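Exported protein (Bacteroides fragilis, PDB 4JX0) is of unknown function but binds magnesium and joins an N-terminal E-set-type domain to a C-terminal domain assigned to the F5/F8 type C family. Local coordinates at residues A[254-259]-A[303-308]; A[239-244]-A[297-302]; A[258-263]-A[284-289]. All blocks are in the same frame, centred on the assembly; numbering follows the deposited sequence.

Contact 1 (A[254-259]-A[303-308])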
loop_
_atom_site.group_PDB
_atom_site.type_symbol
_atom_site.label_atom_id
_atom_site.label_comp_id
_atom_site.label_asym_id
_atom_site.label_seq_id
_atom_site.Cartn_x
_atom_site.Cartn_y
_atom_site.Cartn_z
HETATM N N MSE A 254 6.799 18.948 11.029
HETATM C CA MSE A 254 5.465 19.015 11.626
HETATM C C MSE A 254 4.745 17.722 11.296
HETATM O O MSE A 254 4.464 17.491 10.126
HETATM C CB MSE A 254 4.696 20.234 11.067
HETATM C CG MSE A 254 3.217 20.282 11.464
HETATM SE SE MSE A 254 2.316 21.897 10.909
HETATM C CE MSE A 254 2.339 21.724 9.161
ATOM N N LEU A 255 4.443 16.890 12.293
ATOM C CA LEU A 255 3.751 15.614 12.080
ATOM C C LEU A 255 2.425 15.784 11.337
ATOM O O LEU A 255 1.558 16.527 11.797
ATOM C CB LEU A 255 3.485 14.924 13.439
ATOM C CG LEU A 255 2.640 13.647 13.442
ATOM C CD1 LEU A 255 3.260 12.577 12.558
ATOM C CD2 LEU A 255 2.485 13.122 14.849
ATOM N N LYS A 256 2.280 15.086 10.193
ATOM C CA LYS A 256 1.049 15.048 9.404
ATOM C C LYS A 256 0.367 13.724 9.583
ATOM O O LYS A 256 -0.809 13.686 9.952
ATOM C CB LYS A 256 1.328 15.257 7.913
ATOM C CG LYS A 256 0.046 15.536 7.110
ATOM C CD LYS A 256 0.008 14.844 5.774
ATOM C CE LYS A 256 -1.079 15.390 4.883
ATOM N NZ LYS A 256 -2.436 15.276 5.482
ATOM N N SER A 257 1.095 12.628 9.276
ATOM C CA SER A 257 0.545 11.279 9.334
ATOM C C SER A 257 1.486 10.267 9.944
ATOM O O SER A 257 2.695 10.459 9.925
ATOM C CB SER A 257 0.194 10.808 7.925
ATOM O OG SER A 257 1.346 10.727 7.104
ATOM N N CYS A 258 0.912 9.164 10.449
ATOM C CA CYS A 258 1.647 8.017 10.990
ATOM C C CYS A 258 0.702 6.826 11.208
ATOM O O CYS A 258 -0.516 6.988 11.291
ATOM C CB CYS A 258 2.374 8.380 12.279
ATOM S SG CYS A 258 1.283 8.756 13.667
ATOM N N ARG A 259 1.290 5.637 11.312
ATOM C CA ARG A 259 0.608 4.364 11.554
ATOM C C ARG A 259 0.615 4.106 13.052
ATOM O O ARG A 259 1.690 4.158 13.649
ATOM C CB ARG A 259 1.369 3.276 10.808
ATOM C CG ARG A 259 0.718 1.898 10.755
ATOM C CD ARG A 259 1.759 0.864 10.374
ATOM N NE ARG A 259 2.477 1.273 9.158
ATOM C CZ ARG A 259 3.776 1.088 8.907
ATOM N NH1 ARG A 259 4.552 0.461 9.785
ATOM N NH2 ARG A 259 4.305 1.513 7.766
HETATM N N MSE A 303 5.362 10.785 8.888
HETATM C CA MSE A 303 5.594 11.754 7.819
HETATM C C MSE A 303 5.191 13.164 8.226
HETATM O O MSE A 303 4.147 13.351 8.854
HETATM C CB MSE A 303 4.790 11.377 6.578
HETATM C CG MSE A 303 5.338 12.000 5.313
HETATM SE SE MSE A 303 4.127 11.852 3.839
HETATM C CE MSE A 303 2.846 13.220 4.290
ATOM N N ALA A 304 5.991 14.163 7.799
ATOM C CA ALA A 304 5.713 15.576 8.048
ATOM C C ALA A 304 4.799 16.146 6.954
ATOM O O ALA A 304 4.604 15.497 5.928
ATOM C CB ALA A 304 7.013 16.361 8.101
ATOM N N PHE A 305 4.256 17.360 7.149
ATOM C CA PHE A 305 3.408 18.007 6.125
ATOM C C PHE A 305 4.191 18.349 4.839
ATOM O O PHE A 305 3.583 18.430 3.773
ATOM C CB PHE A 305 2.766 19.289 6.654
ATOM C CG PHE A 305 1.429 19.083 7.309
ATOM C CD1 PHE A 305 1.340 18.686 8.634
ATOM C CD2 PHE A 305 0.253 19.351 6.626
ATOM C CE1 PHE A 305 0.101 18.563 9.263
ATOM C CE2 PHE A 305 -0.988 19.177 7.240
ATOM C CZ PHE A 305 -1.055 18.805 8.561
ATOM N N ASN A 306 5.520 18.543 4.925
ATOM C CA ASN A 306 6.311 18.845 3.737
ATOM C C ASN A 306 6.614 17.567 2.903
ATOM O O ASN A 306 7.317 17.666 1.900
ATOM C CB ASN A 306 7.604 19.599 4.103
ATOM C CG ASN A 306 8.678 18.819 4.811
ATOM O OD1 ASN A 306 8.478 17.695 5.274
ATOM N ND2 ASN A 306 9.842 19.436 4.960
ATOM N N GLY A 307 6.095 16.402 3.316
ATOM C CA GLY A 307 6.269 15.147 2.600
ATOM C C GLY A 307 7.469 14.321 3.021
ATOM O O GLY A 307 7.510 13.132 2.707
ATOM N N ARG A 308 8.456 14.919 3.741
ATOM C CA ARG A 308 9.662 14.204 4.191
ATOM C C ARG A 308 9.348 13.346 5.417
ATOM O O ARG A 308 8.565 13.771 6.265
ATOM C CB ARG A 308 10.798 15.192 4.538
ATOM C CG ARG A 308 11.219 16.158 3.429
ATOM C CD ARG A 308 11.754 15.468 2.188
ATOM N NE ARG A 308 12.744 16.302 1.489
ATOM C CZ ARG A 308 14.062 16.303 1.710
ATOM N NH1 ARG A 308 14.599 15.495 2.621
ATOM N NH2 ARG A 308 14.855 17.111 1.012
#
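Lys256 lays its aliphatic chain over the ring of Phe305, the two side chains crossing at about a right angle. Lys256 CG stands 3.5 Å from the centroid of the Phe305 ring and 3° off its normal, a CH-pi contact over the centre of one face. That carbon is anti to the backbone N (chi1 -167°), and a bend further along the chain leads the ammonium away, to a salt bridge with Asp276 and a hydrogen bond to the carbonyl of Arg277. From the other side of the ring plane comes selenomethionine Met254, its SE 4.7 Å from the Phe305 centroid in an oblique Met-aromatic contact. Leu255 O lies at the ring edge, near its plane, 3.6 Å from Phe305 CE1.

Beside this packed ring the backbones form a classic bulge. Met303 O accepts from Lys256 N at 2.9 Å and from Ser257 N at 3.2 Å, while Met303 N returns a bond to Ser257 O at 2.9 Å. Where the strand gives way to the type I turn Ala304 to Gly307, Phe305 N donates to Met254 O at 3.0 Å.

A second packed patch, partly exposed, forms around Met303: Ser257 OG rests against Met303 CB, and Met303 CE lies alongside Lys256 CD. The loose, solvent side is the turn, where the exposed Asn306 builds an Asx turn with Arg308 N and neither residue reaches 254-259.

Chemically the labour is divided: main-chain bonds set the bulged register, aliphatic and selenium contacts seat the ring, and the lysine charge is satisfied outside the pair.

Contact 2 (A[239-244]-A[297-302])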
loop_
_atom_site.group_PDB
_atom_site.type_symbol
_atom_site.label_atom_id
_atom_site.label_comp_id
_atom_site.label_asym_id
_atom_site.label_seq_id
_atom_site.Cartn_x
_atom_site.Cartn_y
_atom_site.Cartn_z
ATOM N N LYS A 239 -7.806 6.901 25.520
ATOM C CA LYS A 239 -8.663 7.651 24.614
ATOM C C LYS A 239 -7.873 8.187 23.410
ATOM O O LYS A 239 -8.457 8.355 22.337
ATOM C CB LYS A 239 -9.331 8.817 25.363
ATOM C CG LYS A 239 -10.318 8.367 26.447
ATOM C CD LYS A 239 -11.057 9.546 27.064
ATOM C CE LYS A 239 -12.242 9.120 27.894
ATOM N NZ LYS A 239 -12.625 10.151 28.901
ATOM N N GLY A 240 -6.583 8.479 23.604
ATOM C CA GLY A 240 -5.706 8.998 22.560
ATOM C C GLY A 240 -4.442 9.653 23.085
ATOM O O GLY A 240 -4.064 9.439 24.239
ATOM N N PHE A 241 -3.775 10.468 22.232
ATOM C CA PHE A 241 -2.534 11.167 22.579
ATOM C C PHE A 241 -2.459 12.571 22.025
ATOM O O PHE A 241 -3.081 12.867 21.013
ATOM C CB PHE A 241 -1.321 10.401 22.027
ATOM C CG PHE A 241 -1.181 8.994 22.548
ATOM C CD1 PHE A 241 -1.826 7.936 21.923
ATOM C CD2 PHE A 241 -0.452 8.733 23.695
ATOM C CE1 PHE A 241 -1.721 6.643 22.423
ATOM C CE2 PHE A 241 -0.365 7.440 24.203
ATOM C CZ PHE A 241 -0.990 6.402 23.559
ATOM N N ARG A 242 -1.635 13.418 22.666
ATOM C CA ARG A 242 -1.295 14.778 22.243
ATOM C C ARG A 242 0.195 14.758 21.983
ATOM O O ARG A 242 0.973 14.607 22.927
ATOM C CB ARG A 242 -1.677 15.819 23.311
ATOM C CG ARG A 242 -1.184 17.275 23.100
ATOM C CD ARG A 242 -0.910 17.987 24.426
ATOM N NE ARG A 242 -1.555 19.308 24.544
ATOM C CZ ARG A 242 -0.986 20.494 24.303
ATOM N NH1 ARG A 242 0.275 20.568 23.887
ATOM N NH2 ARG A 242 -1.679 21.614 24.471
ATOM N N LEU A 243 0.592 14.844 20.712
ATOM C CA LEU A 243 1.994 14.855 20.302
ATOM C C LEU A 243 2.373 16.274 19.881
ATOM O O LEU A 243 1.901 16.740 18.843
ATOM C CB LEU A 243 2.245 13.867 19.139
ATOM C CG LEU A 243 2.574 12.435 19.524
ATOM C CD1 LEU A 243 1.429 11.788 20.253
ATOM C CD2 LEU A 243 2.943 11.623 18.296
ATOM N N ASP A 244 3.191 16.969 20.678
ATOM C CA ASP A 244 3.643 18.307 20.307
ATOM C C ASP A 244 4.684 18.169 19.239
ATOM O O ASP A 244 5.635 17.417 19.417
ATOM C CB ASP A 244 4.192 19.087 21.499
ATOM C CG ASP A 244 3.080 19.565 22.379
ATOM O OD1 ASP A 244 2.460 18.714 23.061
ATOM O OD2 ASP A 244 2.725 20.767 22.289
ATOM N N VAL A 297 1.959 1.494 22.887
ATOM C CA VAL A 297 1.504 2.080 21.616
ATOM C C VAL A 297 2.769 2.502 20.863
ATOM O O VAL A 297 3.656 3.090 21.476
ATOM C CB VAL A 297 0.513 3.257 21.813
ATOM C CG1 VAL A 297 0.114 3.872 20.473
ATOM C CG2 VAL A 297 -0.721 2.798 22.578
ATOM N N ARG A 298 2.873 2.177 19.566
ATOM C CA ARG A 298 4.054 2.476 18.754
ATOM C C ARG A 298 3.661 3.229 17.493
ATOM O O ARG A 298 2.853 2.743 16.698
ATOM C CB ARG A 298 4.805 1.172 18.391
ATOM C CG ARG A 298 6.073 1.346 17.548
ATOM C CD ARG A 298 6.738 0.013 17.269
ATOM N NE ARG A 298 7.341 -0.547 18.480
ATOM C CZ ARG A 298 7.945 -1.731 18.560
ATOM N NH1 ARG A 298 8.037 -2.515 17.488
ATOM N NH2 ARG A 298 8.462 -2.143 19.715
ATOM N N PHE A 299 4.275 4.394 17.285
ATOM C CA PHE A 299 4.027 5.228 16.118
ATOM C C PHE A 299 5.072 4.903 15.073
ATOM O O PHE A 299 6.261 4.939 15.389
ATOM C CB PHE A 299 4.076 6.706 16.505
ATOM C CG PHE A 299 3.020 7.067 17.518
ATOM C CD1 PHE A 299 1.694 7.205 17.139
ATOM C CD2 PHE A 299 3.352 7.284 18.846
ATOM C CE1 PHE A 299 0.719 7.545 18.072
ATOM C CE2 PHE A 299 2.371 7.607 19.779
ATOM C CZ PHE A 299 1.062 7.729 19.388
ATOM N N GLU A 300 4.639 4.545 13.854
ATOM C CA GLU A 300 5.530 4.171 12.752
ATOM C C GLU A 300 5.212 4.981 11.501
ATOM O O GLU A 300 4.152 5.589 11.409
ATOM C CB GLU A 300 5.373 2.669 12.428
ATOM C CG GLU A 300 5.587 1.735 13.604
ATOM C CD GLU A 300 5.381 0.268 13.286
ATOM O OE1 GLU A 300 4.514 -0.041 12.436
ATOM O OE2 GLU A 300 6.054 -0.576 13.920
ATOM N N ASN A 301 6.140 4.976 10.531
ATOM C CA ASN A 301 5.974 5.652 9.247
ATOM C C ASN A 301 5.526 7.117 9.445
ATOM O O ASN A 301 4.583 7.598 8.804
ATOM C CB ASN A 301 4.960 4.852 8.418
ATOM C CG ASN A 301 4.990 5.168 6.951
ATOM O OD1 ASN A 301 6.054 5.246 6.336
ATOM N ND2 ASN A 301 3.824 5.372 6.357
HETATM N N MSE A 302 6.230 7.829 10.330
HETATM C CA MSE A 302 5.870 9.205 10.679
HETATM C C MSE A 302 6.334 10.177 9.601
HETATM O O MSE A 302 7.543 10.357 9.411
HETATM C CB MSE A 302 6.452 9.592 12.041
HETATM C CG MSE A 302 6.097 8.608 13.146
HETATM SE SE MSE A 302 6.822 9.132 14.844
HETATM C CE MSE A 302 5.366 10.258 15.441
#
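Phe241 and Leu243 face Val297 and Phe299 across two strands whose axes approach to 10.7 Å and cross at 51°, a separation that leaves side chains alone to bridge 239-244 and 297-302. The central interaction is a T-shaped pair of phenylalanines. Phe299 turns its edge toward the face of Phe241, with the planes at 86° and the ring centroids of Phe241 and Phe299 5.6 Å apart. CZ of Phe299 does the touching, and it sits nearer one side of the ring than its middle, 3.8 Å from Phe241 CD1.

The far rim of Phe241 has a different partner. Its tip meets the tip of Val297, with Phe241 CZ 3.7 Å from Val297 CG2 near the ring plane. The side chain of Phe241 leaves its strand toward 297-302, with CG anti to the carbonyl carbon (chi1 -60°). Leu243 covers Phe299: Leu243 CD2 lies 4.3 Å above the plane of the Phe299 ring, over its centre. Leu243 CD2 also meets CE of selenomethionine Met302 at 4.0 Å, the two side chains crossing at about a right angle just after the chain turns its corner at Asn301.

All five touching residues are buried, as expected for the interior of a beta sandwich. Ala318 of strand 312-319 adjoins Phe241, and Ile286 of strand 283-294 packs on Phe299. Strand 255-263 contributes Leu255 beside Leu243 and Val260 beside Val297, so neighbours from both sheets adjoin the residues of this contact.

Contact 3 (A[258-263]-A[284-289])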
loop_
_atom_site.group_PDB
_atom_site.type_symbol
_atom_site.label_atom_id
_atom_site.label_comp_id
_atom_site.label_asym_id
_atom_site.label_seq_id
_atom_site.Cartn_x
_atom_site.Cartn_y
_atom_site.Cartn_z
ATOM N N CYS A 258 0.912 9.164 10.449
ATOM C CA CYS A 258 1.647 8.017 10.990
ATOM C C CYS A 258 0.702 6.826 11.208
ATOM O O CYS A 258 -0.516 6.988 11.291
ATOM C CB CYS A 258 2.374 8.380 12.279
ATOM S SG CYS A 258 1.283 8.756 13.667
ATOM N N ARG A 259 1.290 5.637 11.312
ATOM C CA ARG A 259 0.608 4.364 11.554
ATOM C C ARG A 259 0.615 4.106 13.052
ATOM O O ARG A 259 1.690 4.158 13.649
ATOM C CB ARG A 259 1.369 3.276 10.808
ATOM C CG ARG A 259 0.718 1.898 10.755
ATOM C CD ARG A 259 1.759 0.864 10.374
ATOM N NE ARG A 259 2.477 1.273 9.158
ATOM C CZ ARG A 259 3.776 1.088 8.907
ATOM N NH1 ARG A 259 4.552 0.461 9.785
ATOM N NH2 ARG A 259 4.305 1.513 7.766
ATOM N N VAL A 260 -0.557 3.858 13.674
ATOM C CA VAL A 260 -0.645 3.651 15.121
ATOM C C VAL A 260 -0.786 2.146 15.441
ATOM O O VAL A 260 -1.878 1.581 15.293
ATOM C CB VAL A 260 -1.815 4.473 15.733
ATOM C CG1 VAL A 260 -1.817 4.373 17.258
ATOM C CG2 VAL A 260 -1.744 5.930 15.298
HETATM N N MSE A 261 0.316 1.519 15.923
HETATM C CA MSE A 261 0.334 0.109 16.355
HETATM C C MSE A 261 0.008 0.046 17.830
HETATM O O MSE A 261 0.494 0.889 18.580
HETATM C CB MSE A 261 1.713 -0.529 16.138
HETATM C CG MSE A 261 2.283 -0.371 14.744
HETATM SE SE MSE A 261 1.169 -1.142 13.365
HETATM C CE MSE A 261 1.257 -2.999 13.881
ATOM N N VAL A 262 -0.763 -0.947 18.268
ATOM C CA VAL A 262 -1.138 -1.071 19.678
ATOM C C VAL A 262 -0.851 -2.474 20.169
ATOM O O VAL A 262 -1.363 -3.417 19.578
ATOM C CB VAL A 262 -2.632 -0.724 19.852
ATOM C CG1 VAL A 262 -3.067 -0.901 21.297
ATOM C CG2 VAL A 262 -2.922 0.693 19.373
ATOM N N GLU A 263 -0.071 -2.607 21.271
ATOM C CA GLU A 263 0.210 -3.903 21.887
ATOM C C GLU A 263 -0.907 -4.207 22.837
ATOM O O GLU A 263 -1.078 -3.519 23.852
ATOM C CB GLU A 263 1.559 -3.954 22.623
ATOM C CG GLU A 263 1.999 -5.385 22.920
ATOM C CD GLU A 263 3.234 -5.537 23.786
ATOM O OE1 GLU A 263 3.298 -4.884 24.852
ATOM O OE2 GLU A 263 4.113 -6.353 23.428
ATOM N N ALA A 284 -0.568 17.950 17.708
ATOM C CA ALA A 284 -1.237 16.861 16.999
ATOM C C ALA A 284 -2.025 16.032 17.998
ATOM O O ALA A 284 -1.431 15.545 18.958
ATOM C CB ALA A 284 -0.216 15.991 16.280
ATOM N N TYR A 285 -3.351 15.897 17.810
ATOM C CA TYR A 285 -4.213 15.104 18.691
ATOM C C TYR A 285 -4.592 13.840 17.963
ATOM O O TYR A 285 -5.334 13.911 16.979
ATOM C CB TYR A 285 -5.473 15.881 19.109
ATOM C CG TYR A 285 -5.217 16.963 20.132
ATOM C CD1 TYR A 285 -5.038 16.650 21.476
ATOM C CD2 TYR A 285 -5.204 18.303 19.769
ATOM C CE1 TYR A 285 -4.842 17.647 22.433
ATOM C CE2 TYR A 285 -5.018 19.309 20.715
ATOM C CZ TYR A 285 -4.841 18.978 22.046
ATOM O OH TYR A 285 -4.574 19.982 22.938
ATOM N N ILE A 286 -4.048 12.691 18.399
ATOM C CA ILE A 286 -4.334 11.383 17.798
ATOM C C ILE A 286 -5.371 10.729 18.691
ATOM O O ILE A 286 -5.067 10.517 19.861
ATOM C CB ILE A 286 -3.034 10.547 17.672
ATOM C CG1 ILE A 286 -1.939 11.369 16.946
ATOM C CG2 ILE A 286 -3.318 9.217 16.960
ATOM C CD1 ILE A 286 -0.642 10.752 16.863
ATOM N N SER A 287 -6.596 10.463 18.189
ATOM C CA SER A 287 -7.676 9.900 19.009
ATOM C C SER A 287 -8.142 8.550 18.538
ATOM O O SER A 287 -8.317 8.343 17.343
ATOM C CB SER A 287 -8.885 10.830 19.011
ATOM O OG SER A 287 -8.616 12.076 19.624
ATOM N N PHE A 288 -8.426 7.652 19.492
ATOM C CA PHE A 288 -9.008 6.354 19.202
ATOM C C PHE A 288 -10.522 6.529 19.089
ATOM O O PHE A 288 -11.131 7.093 20.007
ATOM C CB PHE A 288 -8.670 5.328 20.300
ATOM C CG PHE A 288 -7.229 4.879 20.330
ATOM C CD1 PHE A 288 -6.708 4.096 19.312
ATOM C CD2 PHE A 288 -6.427 5.139 21.428
ATOM C CE1 PHE A 288 -5.388 3.648 19.354
ATOM C CE2 PHE A 288 -5.105 4.689 21.469
ATOM C CZ PHE A 288 -4.595 3.945 20.434
ATOM N N LYS A 289 -11.135 6.063 17.982
ATOM C CA LYS A 289 -12.593 6.145 17.787
ATOM C C LYS A 289 -13.310 5.400 18.909
ATOM O O LYS A 289 -14.295 5.895 19.459
ATOM C CB LYS A 289 -13.000 5.591 16.421
ATOM C CG LYS A 289 -12.630 6.523 15.280
ATOM C CD LYS A 289 -12.815 5.885 13.922
ATOM C CE LYS A 289 -12.831 6.934 12.840
ATOM N NZ LYS A 289 -12.735 6.352 11.489
#
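Phe288 carries the flat group of this contact, and two valines approach its ring obliquely. Val262 CG2 comes tip to tip with it, 3.8 Å from Phe288 CZ and equally close to CE1, while Val260 CG1 lies 4.2 Å from Phe288 CE1. Methyls from two residues of strand 258-263 that point to the same side thus converge on the CE1-CZ end of the ring. The first bond of the Phe288 side chain does not head directly for the other strand, and CG is anti to the carbonyl carbon (chi1 -71°). The ring nevertheless reaches that strand, with CE1 and CZ as the atoms that come close to the valines.

Two residues earlier on the same strand, Ile286 makes the next contact. Ile286 CG2 is 4.0 Å from Val260 CG2, the two branched side chains sliding past each other in opposite directions. The other branch of Ile286 is extended, with CD1 anti to CA (chi2 175°), and this terminal methyl lies 4.2 Å from Cys258 SG. Val260 therefore uses both of its methyls, CG2 on the isoleucine and CG1 on the aromatic ring.

The strand axes come no nearer than 10.3 Å and cross at 44°. No hydrogen bond spans the gap, and the five touching residues are buried and mainly apolar, which is the geometry of two facing layers of a beta sandwich.

Each side of the contact is continued within its own sheet. Strand 255-263 lies between 269-276 and 296-304, with His272 beside Val262 and Met302 beside Cys258. Strand 283-294 pairs with 235-244, from which Phe241 packs on Phe288 and Leu243 on Ile286; Phe299 of strand 296-304 also reaches Ile286 across the interior.

In the fold
Contacts 2 and 3 have centres only 5 Å apart and both bridge the same two sheets: strands 235-244 and 283-294 are neighbours on one side, 255-263 and 296-304 on the other. Contact 1, 12 Å from contact 2 and 14 Å from contact 3, instead pairs the latter two strands within their sheet. Along the chain the segments run 239-244, 254-259, 258-263, 284-289, 297-302, 303-308, so contact 3 falls wholly between the segments of contact 2, whereas contacts 1 and 2 interleave. Arg259 and Glu300 add a salt bridge, and Leu255 packs on Leu243. Together they join lateral strand pairing to the sandwich interior of the C-terminal domain.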